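Long-range contact in histone-lysine N-methyltransferase, H3 lysine-9 specific SUVH6 (Arabidopsis thaliana, PDB 6A5K), which methylates lysine 9 of histone H3 using S-adenosylmethionine and probably reads methylated DNA through its SRA domain: residues T13-L25 against I44-K57. The protein carries 1 engineered substitution. Numbering follows the deposited sequence.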
ATOM      1  N   THR A  13      -7.798   6.111   8.438  1.00 12.56           N
ATOM      2  CA  THR A  13      -7.183   6.236   9.761  1.00 13.75           C
ATOM      3  C   THR A  13      -5.758   5.693   9.720  1.00 13.56           C
ATOM      4  O   THR A  13      -4.830   6.313  10.260  1.00 13.39           O
ATOM      5  CB  THR A  13      -8.014   5.504  10.845  1.00 16.47           C
ATOM      6  OG1 THR A  13      -9.325   6.083  10.903  1.00 15.40           O
ATOM      7  CG2 THR A  13      -7.358   5.631  12.221  1.00 12.54           C
ATOM      8  N   LEU A  14      -5.575   4.547   9.063  1.00 10.23           N
ATOM      9  CA  LEU A  14      -4.228   3.993   8.918  1.00 12.78           C
ATOM     10  C   LEU A  14      -3.340   4.896   8.056  1.00 14.33           C
ATOM     11  O   LEU A  14      -2.140   5.042   8.315  1.00 10.68           O
ATOM     12  CB  LEU A  14      -4.275   2.584   8.320  1.00 14.78           C
ATOM     13  CG  LEU A  14      -4.974   1.496   9.140  1.00 15.63           C
ATOM     14  CD1 LEU A  14      -4.954   0.158   8.386  1.00 21.29           C
ATOM     15  CD2 LEU A  14      -4.326   1.360  10.493  1.00 14.88           C
ATOM     16  N   ARG A  15      -3.942   5.497   7.035  1.00 10.31           N
ATOM     17  CA  ARG A  15      -3.229   6.392   6.126  1.00 14.28           C
ATOM     18  C   ARG A  15      -2.748   7.633   6.890  1.00 13.31           C
ATOM     19  O   ARG A  15      -1.593   8.067   6.753  1.00 17.33           O
ATOM     20  CB  ARG A  15      -4.143   6.767   4.946  1.00 18.39           C
ATOM     21  CG  ARG A  15      -3.442   7.326   3.730  1.00 24.61           C
ATOM     22  CD  ARG A  15      -4.413   7.445   2.550  1.00 20.77           C
ATOM     23  NE  ARG A  15      -4.922   6.142   2.124  1.00 15.57           N
ATOM     24  CZ  ARG A  15      -6.177   5.923   1.743  1.00 20.95           C
ATOM     25  NH1 ARG A  15      -7.055   6.914   1.741  1.00 20.79           N
ATOM     26  NH2 ARG A  15      -6.558   4.712   1.361  1.00 20.17           N
ATOM     27  N   LEU A  16      -3.634   8.188   7.712  1.00 11.52           N
ATOM     28  CA  LEU A  16      -3.302   9.316   8.573  1.00 15.01           C
ATOM     29  C   LEU A  16      -2.161   8.954   9.529  1.00 15.98           C
ATOM     30  O   LEU A  16      -1.185   9.699   9.672  1.00 14.01           O
ATOM     31  CB  LEU A  16      -4.535   9.761   9.361  1.00 18.49           C
ATOM     32  CG  LEU A  16      -4.399  11.017  10.219  1.00 24.41           C
ATOM     33  CD1 LEU A  16      -4.238  12.258   9.334  1.00 25.96           C
ATOM     34  CD2 LEU A  16      -5.597  11.153  11.161  1.00 23.36           C
ATOM     35  N   PHE A  17      -2.286   7.793  10.170  1.00 11.92           N
ATOM     36  CA  PHE A  17      -1.246   7.306  11.070  1.00 13.28           C
ATOM     37  C   PHE A  17       0.128   7.238  10.390  1.00 14.16           C
ATOM     38  O   PHE A  17       1.123   7.763  10.909  1.00 12.58           O
ATOM     39  CB  PHE A  17      -1.618   5.925  11.616  1.00 13.49           C
ATOM     40  CG  PHE A  17      -0.514   5.269  12.383  1.00 13.23           C
ATOM     41  CD1 PHE A  17      -0.206   5.682  13.669  1.00 15.81           C
ATOM     42  CD2 PHE A  17       0.220   4.235  11.821  1.00 17.89           C
ATOM     43  CE1 PHE A  17       0.809   5.078  14.386  1.00 19.90           C
ATOM     44  CE2 PHE A  17       1.237   3.626  12.534  1.00 21.35           C
ATOM     45  CZ  PHE A  17       1.533   4.052  13.818  1.00 20.92           C
ATOM     46  N   HIS A  18       0.189   6.604   9.222  1.00 10.96           N
ATOM     47  CA  HIS A  18       1.477   6.476   8.543  1.00 15.08           C
ATOM     48  C   HIS A  18       1.995   7.818   8.036  1.00 13.75           C
ATOM     49  O   HIS A  18       3.211   8.046   7.995  1.00 17.65           O
ATOM     50  CB  HIS A  18       1.381   5.452   7.409  1.00 13.01           C
ATOM     51  CG  HIS A  18       1.437   4.041   7.900  1.00 13.53           C
ATOM     52  ND1 HIS A  18       2.620   3.432   8.267  1.00 14.15           N
ATOM     53  CD2 HIS A  18       0.457   3.141   8.150  1.00 17.29           C
ATOM     54  CE1 HIS A  18       2.366   2.209   8.698  1.00 16.83           C
ATOM     55  NE2 HIS A  18       1.062   2.007   8.643  1.00 16.61           N
ATOM     56  N   GLY A  19       1.075   8.708   7.678  1.00 12.69           N
ATOM     57  CA  GLY A  19       1.441  10.057   7.285  1.00 18.03           C
ATOM     58  C   GLY A  19       2.171  10.752   8.420  1.00 21.09           C
ATOM     59  O   GLY A  19       3.240  11.339   8.227  1.00 18.98           O
ATOM     60  N   VAL A  20       1.600  10.670   9.618  1.00 16.20           N
ATOM     61  CA  VAL A  20       2.221  11.274  10.793  1.00 17.65           C
ATOM     62  C   VAL A  20       3.570  10.624  11.133  1.00 20.24           C
ATOM     63  O   VAL A  20       4.551  11.328  11.412  1.00 18.34           O
ATOM     64  CB  VAL A  20       1.281  11.194  12.018  1.00 17.08           C
ATOM     65  CG1 VAL A  20       1.998  11.682  13.278  1.00 19.70           C
ATOM     66  CG2 VAL A  20       0.026  12.016  11.753  1.00 14.66           C
ATOM     67  N   CYS A  21       3.619   9.290  11.112  1.00 14.23           N
ATOM     68  CA  CYS A  21       4.886   8.573  11.297  1.00 15.31           C
ATOM     69  C   CYS A  21       5.991   9.106  10.380  1.00 19.59           C
ATOM     70  O   CYS A  21       7.103   9.429  10.828  1.00 20.70           O
ATOM     71  CB  CYS A  21       4.718   7.073  11.027  1.00 17.97           C
ATOM     72  SG  CYS A  21       3.836   6.142  12.295  1.00 18.28           S
ATOM     73  N   ARG A  22       5.687   9.187   9.088  1.00 16.35           N
ATOM     74  CA  ARG A  22       6.713   9.534   8.114  1.00 16.57           C
ATOM     75  C   ARG A  22       7.027  11.029   8.120  1.00 16.84           C
ATOM     76  O   ARG A  22       8.116  11.435   7.710  1.00 17.30           O
ATOM     77  CB  ARG A  22       6.295   9.057   6.723  1.00 21.62           C
ATOM     78  CG  ARG A  22       6.310   7.524   6.626  1.00 22.83           C
ATOM     79  CD  ARG A  22       6.401   7.008   5.194  1.00 25.32           C
ATOM     80  NE  ARG A  22       6.737   5.585   5.160  1.00 20.60           N
ATOM     81  CZ  ARG A  22       7.977   5.107   5.180  1.00 23.72           C
ATOM     82  NH1 ARG A  22       9.011   5.939   5.233  1.00 16.87           N
ATOM     83  NH2 ARG A  22       8.191   3.797   5.147  1.00 23.70           N
ATOM     84  N   LYS A  23       6.099  11.848   8.600  1.00 15.21           N
ATOM     85  CA  LYS A  23       6.406  13.270   8.770  1.00 20.05           C
ATOM     86  C   LYS A  23       7.340  13.481   9.970  1.00 21.88           C
ATOM     87  O   LYS A  23       8.269  14.299   9.923  1.00 22.64           O
ATOM     88  CB  LYS A  23       5.124  14.090   8.930  1.00 26.46           C
ATOM     89  CG  LYS A  23       5.369  15.570   9.214  1.00 36.29           C
ATOM     90  CD  LYS A  23       6.062  16.277   8.053  1.00 40.89           C
ATOM     91  CE  LYS A  23       5.257  16.172   6.766  1.00 40.24           C
ATOM     92  NZ  LYS A  23       5.762  17.110   5.722  1.00 40.49           N
ATOM     93  N   ILE A  24       7.098  12.741  11.048  1.00 22.14           N
ATOM     94  CA  ILE A  24       7.994  12.796  12.200  1.00 23.01           C
ATOM     95  C   ILE A  24       9.391  12.321  11.788  1.00 21.96           C
ATOM     96  O   ILE A  24      10.414  12.939  12.136  1.00 22.27           O
ATOM     97  CB  ILE A  24       7.476  11.941  13.373  1.00 22.54           C
ATOM     98  CG1 ILE A  24       6.159  12.505  13.905  1.00 25.72           C
ATOM     99  CG2 ILE A  24       8.507  11.879  14.498  1.00 22.99           C
ATOM    100  CD1 ILE A  24       5.492  11.609  14.936  1.00 24.01           C
ATOM    101  N   LEU A  25       9.426  11.234  11.024  1.00 19.24           N
ATOM    102  CA  LEU A  25      10.695  10.696  10.546  1.00 20.29           C
ATOM    103  C   LEU A  25      11.396  11.691   9.624  1.00 20.51           C
ATOM    104  O   LEU A  25      12.611  11.847   9.683  1.00 21.89           O
ATOM    105  CB  LEU A  25      10.478   9.361   9.829  1.00 23.86           C
ATOM    106  CG  LEU A  25      11.735   8.641   9.330  1.00 24.25           C
ATOM    107  CD1 LEU A  25      12.616   8.225  10.500  1.00 22.51           C
ATOM    108  CD2 LEU A  25      11.353   7.427   8.501  1.00 24.15           C
ATOM    109  N   ILE A  44       8.608   6.584  16.341  1.00 21.38           N
ATOM    110  CA  ILE A  44       7.660   7.359  15.558  1.00 22.32           C
ATOM    111  C   ILE A  44       6.253   6.768  15.635  1.00 18.72           C
ATOM    112  O   ILE A  44       5.274   7.503  15.568  1.00 18.49           O
ATOM    113  CB  ILE A  44       8.096   7.494  14.069  1.00 28.45           C
ATOM    114  CG1 ILE A  44       8.075   6.145  13.353  1.00 27.85           C
ATOM    115  CG2 ILE A  44       9.476   8.154  13.971  1.00 28.26           C
ATOM    116  CD1 ILE A  44       8.565   6.214  11.908  1.00 25.79           C
ATOM    117  N   ASP A  45       6.152   5.453  15.802  1.00 20.24           N
ATOM    118  CA  ASP A  45       4.836   4.820  15.910  1.00 22.28           C
ATOM    119  C   ASP A  45       4.164   5.199  17.229  1.00 21.50           C
ATOM    120  O   ASP A  45       2.964   5.464  17.276  1.00 20.19           O
ATOM    121  CB  ASP A  45       4.942   3.293  15.778  1.00 24.33           C
ATOM    122  CG  ASP A  45       5.898   2.673  16.784  1.00 30.50           C
ATOM    123  OD1 ASP A  45       6.941   3.293  17.090  1.00 33.68           O
ATOM    124  OD2 ASP A  45       5.606   1.556  17.265  1.00 24.39           O
ATOM    125  N   PHE A  46       4.952   5.237  18.299  1.00 21.76           N
ATOM    126  CA  PHE A  46       4.450   5.635  19.606  1.00 23.58           C
ATOM    127  C   PHE A  46       3.984   7.097  19.602  1.00 24.65           C
ATOM    128  O   PHE A  46       2.896   7.419  20.098  1.00 25.72           O
ATOM    129  CB  PHE A  46       5.529   5.427  20.665  1.00 25.72           C
ATOM    130  CG  PHE A  46       5.024   5.508  22.071  1.00 32.54           C
ATOM    131  CD1 PHE A  46       4.627   4.365  22.741  1.00 38.03           C
ATOM    132  CD2 PHE A  46       4.954   6.727  22.731  1.00 36.77           C
ATOM    133  CE1 PHE A  46       4.166   4.432  24.044  1.00 40.99           C
ATOM    134  CE2 PHE A  46       4.493   6.803  24.033  1.00 37.91           C
ATOM    135  CZ  PHE A  46       4.102   5.655  24.691  1.00 40.12           C
ATOM    136  N   GLU A  47       4.808   7.974  19.036  1.00 22.86           N
ATOM    137  CA  GLU A  47       4.493   9.400  18.979  1.00 22.68           C
ATOM    138  C   GLU A  47       3.267   9.676  18.113  1.00 20.79           C
ATOM    139  O   GLU A  47       2.385  10.467  18.498  1.00 21.23           O
ATOM    140  CB  GLU A  47       5.703  10.192  18.470  1.00 26.17           C
ATOM    141  CG  GLU A  47       6.911  10.103  19.394  1.00 33.64           C
ATOM    142  CD  GLU A  47       8.017  11.078  19.031  1.00 43.48           C
ATOM    143  OE1 GLU A  47       7.859  11.842  18.054  1.00 42.52           O
ATOM    144  OE2 GLU A  47       9.050  11.082  19.737  1.00 50.76           O
ATOM    145  N   ALA A  48       3.205   9.015  16.957  1.00 17.87           N
ATOM    146  CA  ALA A  48       2.058   9.134  16.069  1.00 17.86           C
ATOM    147  C   ALA A  48       0.794   8.640  16.755  1.00 19.31           C
ATOM    148  O   ALA A  48      -0.271   9.256  16.634  1.00 21.10           O
ATOM    149  CB  ALA A  48       2.295   8.356  14.766  1.00 21.36           C
ATOM    150  N   SER A  49       0.917   7.523  17.470  1.00 20.49           N
ATOM    151  CA  SER A  49      -0.212   6.970  18.213  1.00 21.92           C
ATOM    152  C   SER A  49      -0.721   7.973  19.237  1.00 22.39           C
ATOM    153  O   SER A  49      -1.927   8.160  19.375  1.00 20.59           O
ATOM    154  CB  SER A  49       0.170   5.657  18.915  1.00 24.81           C
ATOM    155  OG  SER A  49       0.487   4.641  17.979  1.00 25.67           O
ATOM    156  N   THR A  50       0.198   8.606  19.963  1.00 24.38           N
ATOM    157  CA  THR A  50      -0.190   9.593  20.965  1.00 26.76           C
ATOM    158  C   THR A  50      -0.941  10.751  20.319  1.00 25.23           C
ATOM    159  O   THR A  50      -1.979  11.198  20.831  1.00 21.70           O
ATOM    160  CB  THR A  50       1.032  10.135  21.733  1.00 30.93           C
ATOM    161  OG1 THR A  50       1.596   9.083  22.524  1.00 34.23           O
ATOM    162  CG2 THR A  50       0.625  11.280  22.643  1.00 41.76           C
ATOM    163  N   ILE A  51      -0.426  11.219  19.181  1.00 20.40           N
ATOM    164  CA  ILE A  51      -1.059  12.331  18.470  1.00 23.68           C
ATOM    165  C   ILE A  51      -2.476  11.979  18.006  1.00 22.07           C
ATOM    166  O   ILE A  51      -3.416  12.756  18.201  1.00 20.60           O
ATOM    167  CB  ILE A  51      -0.200  12.782  17.269  1.00 21.51           C
ATOM    168  CG1 ILE A  51       1.092  13.438  17.781  1.00 24.09           C
ATOM    169  CG2 ILE A  51      -0.963  13.760  16.390  1.00 19.53           C
ATOM    170  CD1 ILE A  51       2.148  13.626  16.716  1.00 22.56           C
ATOM    171  N   LEU A  52      -2.641  10.797  17.425  1.00 20.95           N
ATOM    172  CA  LEU A  52      -3.965  10.365  16.985  1.00 16.28           C
ATOM    173  C   LEU A  52      -4.923  10.172  18.165  1.00 17.12           C
ATOM    174  O   LEU A  52      -6.109  10.488  18.077  1.00 17.25           O
ATOM    175  CB  LEU A  52      -3.862   9.073  16.166  1.00 15.05           C
ATOM    176  CG  LEU A  52      -3.785   9.230  14.645  1.00 14.04           C
ATOM    177  CD1 LEU A  52      -2.455   9.803  14.170  1.00 16.87           C
ATOM    178  CD2 LEU A  52      -4.072   7.902  13.961  1.00 14.88           C
ATOM    179  N   LYS A  53      -4.401   9.652  19.268  1.00 17.77           N
ATOM    180  CA  LYS A  53      -5.201   9.456  20.473  1.00 23.81           C
ATOM    181  C   LYS A  53      -5.740  10.783  21.018  1.00 22.54           C
ATOM    182  O   LYS A  53      -6.939  10.915  21.290  1.00 20.44           O
ATOM    183  CB  LYS A  53      -4.374   8.745  21.549  1.00 26.15           C
ATOM    184  CG  LYS A  53      -5.033   8.692  22.914  1.00 32.59           C
ATOM    185  CD  LYS A  53      -6.295   7.849  22.888  1.00 36.10           C
ATOM    186  CE  LYS A  53      -6.078   6.522  23.588  1.00 41.18           C
ATOM    187  NZ  LYS A  53      -7.303   5.674  23.562  1.00 43.87           N
ATOM    188  N   ARG A  54      -4.859  11.769  21.164  1.00 20.74           N
ATOM    189  CA  ARG A  54      -5.260  13.047  21.753  1.00 25.63           C
ATOM    190  C   ARG A  54      -6.277  13.784  20.875  1.00 22.71           C
ATOM    191  O   ARG A  54      -7.093  14.555  21.373  1.00 23.90           O
ATOM    192  CB  ARG A  54      -4.031  13.929  21.995  1.00 29.99           C
ATOM    193  CG  ARG A  54      -2.993  13.322  22.934  1.00 41.84           C
ATOM    194  CD  ARG A  54      -3.222  13.697  24.408  1.00 50.54           C
ATOM    195  NE  ARG A  54      -4.507  13.249  24.940  1.00 53.08           N
ATOM    196  CZ  ARG A  54      -4.696  12.094  25.571  1.00 57.58           C
ATOM    197  NH1 ARG A  54      -3.682  11.254  25.746  1.00 58.72           N
ATOM    198  NH2 ARG A  54      -5.902  11.777  26.021  1.00 59.02           N
ATOM    199  N   ASN A  55      -6.226  13.528  19.569  1.00 24.30           N
ATOM    200  CA  ASN A  55      -7.115  14.173  18.609  1.00 21.48           C
ATOM    201  C   ASN A  55      -8.370  13.362  18.288  1.00 23.55           C
ATOM    202  O   ASN A  55      -9.092  13.676  17.344  1.00 21.47           O
ATOM    203  CB  ASN A  55      -6.354  14.469  17.321  1.00 23.22           C
ATOM    204  CG  ASN A  55      -5.403  15.645  17.461  1.00 28.56           C
ATOM    205  OD1 ASN A  55      -5.773  16.789  17.195  1.00 29.27           O
ATOM    206  ND2 ASN A  55      -4.175  15.370  17.891  1.00 30.69           N
ATOM    207  N   GLY A  56      -8.621  12.317  19.070  1.00 22.50           N
ATOM    208  CA  GLY A  56      -9.843  11.542  18.945  1.00 25.47           C
ATOM    209  C   GLY A  56      -9.947  10.659  17.710  1.00 24.09           C
ATOM    210  O   GLY A  56     -11.051  10.404  17.227  1.00 21.89           O
ATOM    211  N   LYS A  57      -8.813  10.174  17.207  1.00 19.17           N
ATOM    212  CA  LYS A  57      -8.807   9.445  15.938  1.00 17.31           C
ATOM    213  C   LYS A  57      -8.845   7.922  16.086  1.00 18.51           C
ATOM    214  O   LYS A  57      -8.929   7.217  15.082  1.00 18.23           O
ATOM    215  CB  LYS A  57      -7.576   9.822  15.103  1.00 16.36           C
ATOM    216  CG  LYS A  57      -7.450  11.317  14.817  1.00 24.53           C
ATOM    217  CD  LYS A  57      -8.620  11.830  13.998  1.00 23.29           C
ATOM    218  CE  LYS A  57      -8.436  13.301  13.676  1.00 33.17           C
ATOM    219  NZ  LYS A  57      -9.642  13.920  13.062  1.00 36.68           N
TER
HETATM  220  O   HOH W   1      -9.770   8.116  12.798  1.00 17.25           O
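Phe17 of helix 5-29 enters helix 44-54 as a knob among Asp45, Ala48, Ser49 and Leu52. Its CB meets Leu52 CD2 at 3.9 Å; CG, anti to the backbone N (chi1 171°), carries the ring across. CD1 leans on Ala48 CB, CE1 comes 3.6 Å from that methyl, and CZ ends against Asp45 CB. Asp45 O lies at the ring edge, 3.6 Å from CE1, while Ser49 OG and Ser49 N bind this oxygen from opposite faces of its plane. Cys21 SG sits over one ring face, offset toward the rim, and touches Ala48 CB (3.7 Å). An alanine in place of Phe17 would probably keep the touch on Leu52 but open a gap among Asp45, Ala48 and Ser49 and leave Cys21 SG without the ring beneath it. Ile24 is a second knob, among Ile44, Glu47, Ala48 and Ile51, and Leu52 returns a third, among Thr13, Leu16, Phe17 and Val20. A Schellman motif at Gly56 ends helix 44-54; beyond it one water donates to Lys57 O (2.6 Å) and to Thr13 OG1 (2.8 Å), itself hydrogen-bonded to Lys9 O. Ile86 of helix 81-87 also touches Phe17, and Leu420 of helix 412-420 reaches Leu16 and Val20, joining the crossed pair (126°) to the SRA and SET regions. Glu47 lays OE1 against Ile24 CG2 while OE2 pairs with Arg37, and Asp45 with Arg43, so direct contact between the helices is mainly apolar.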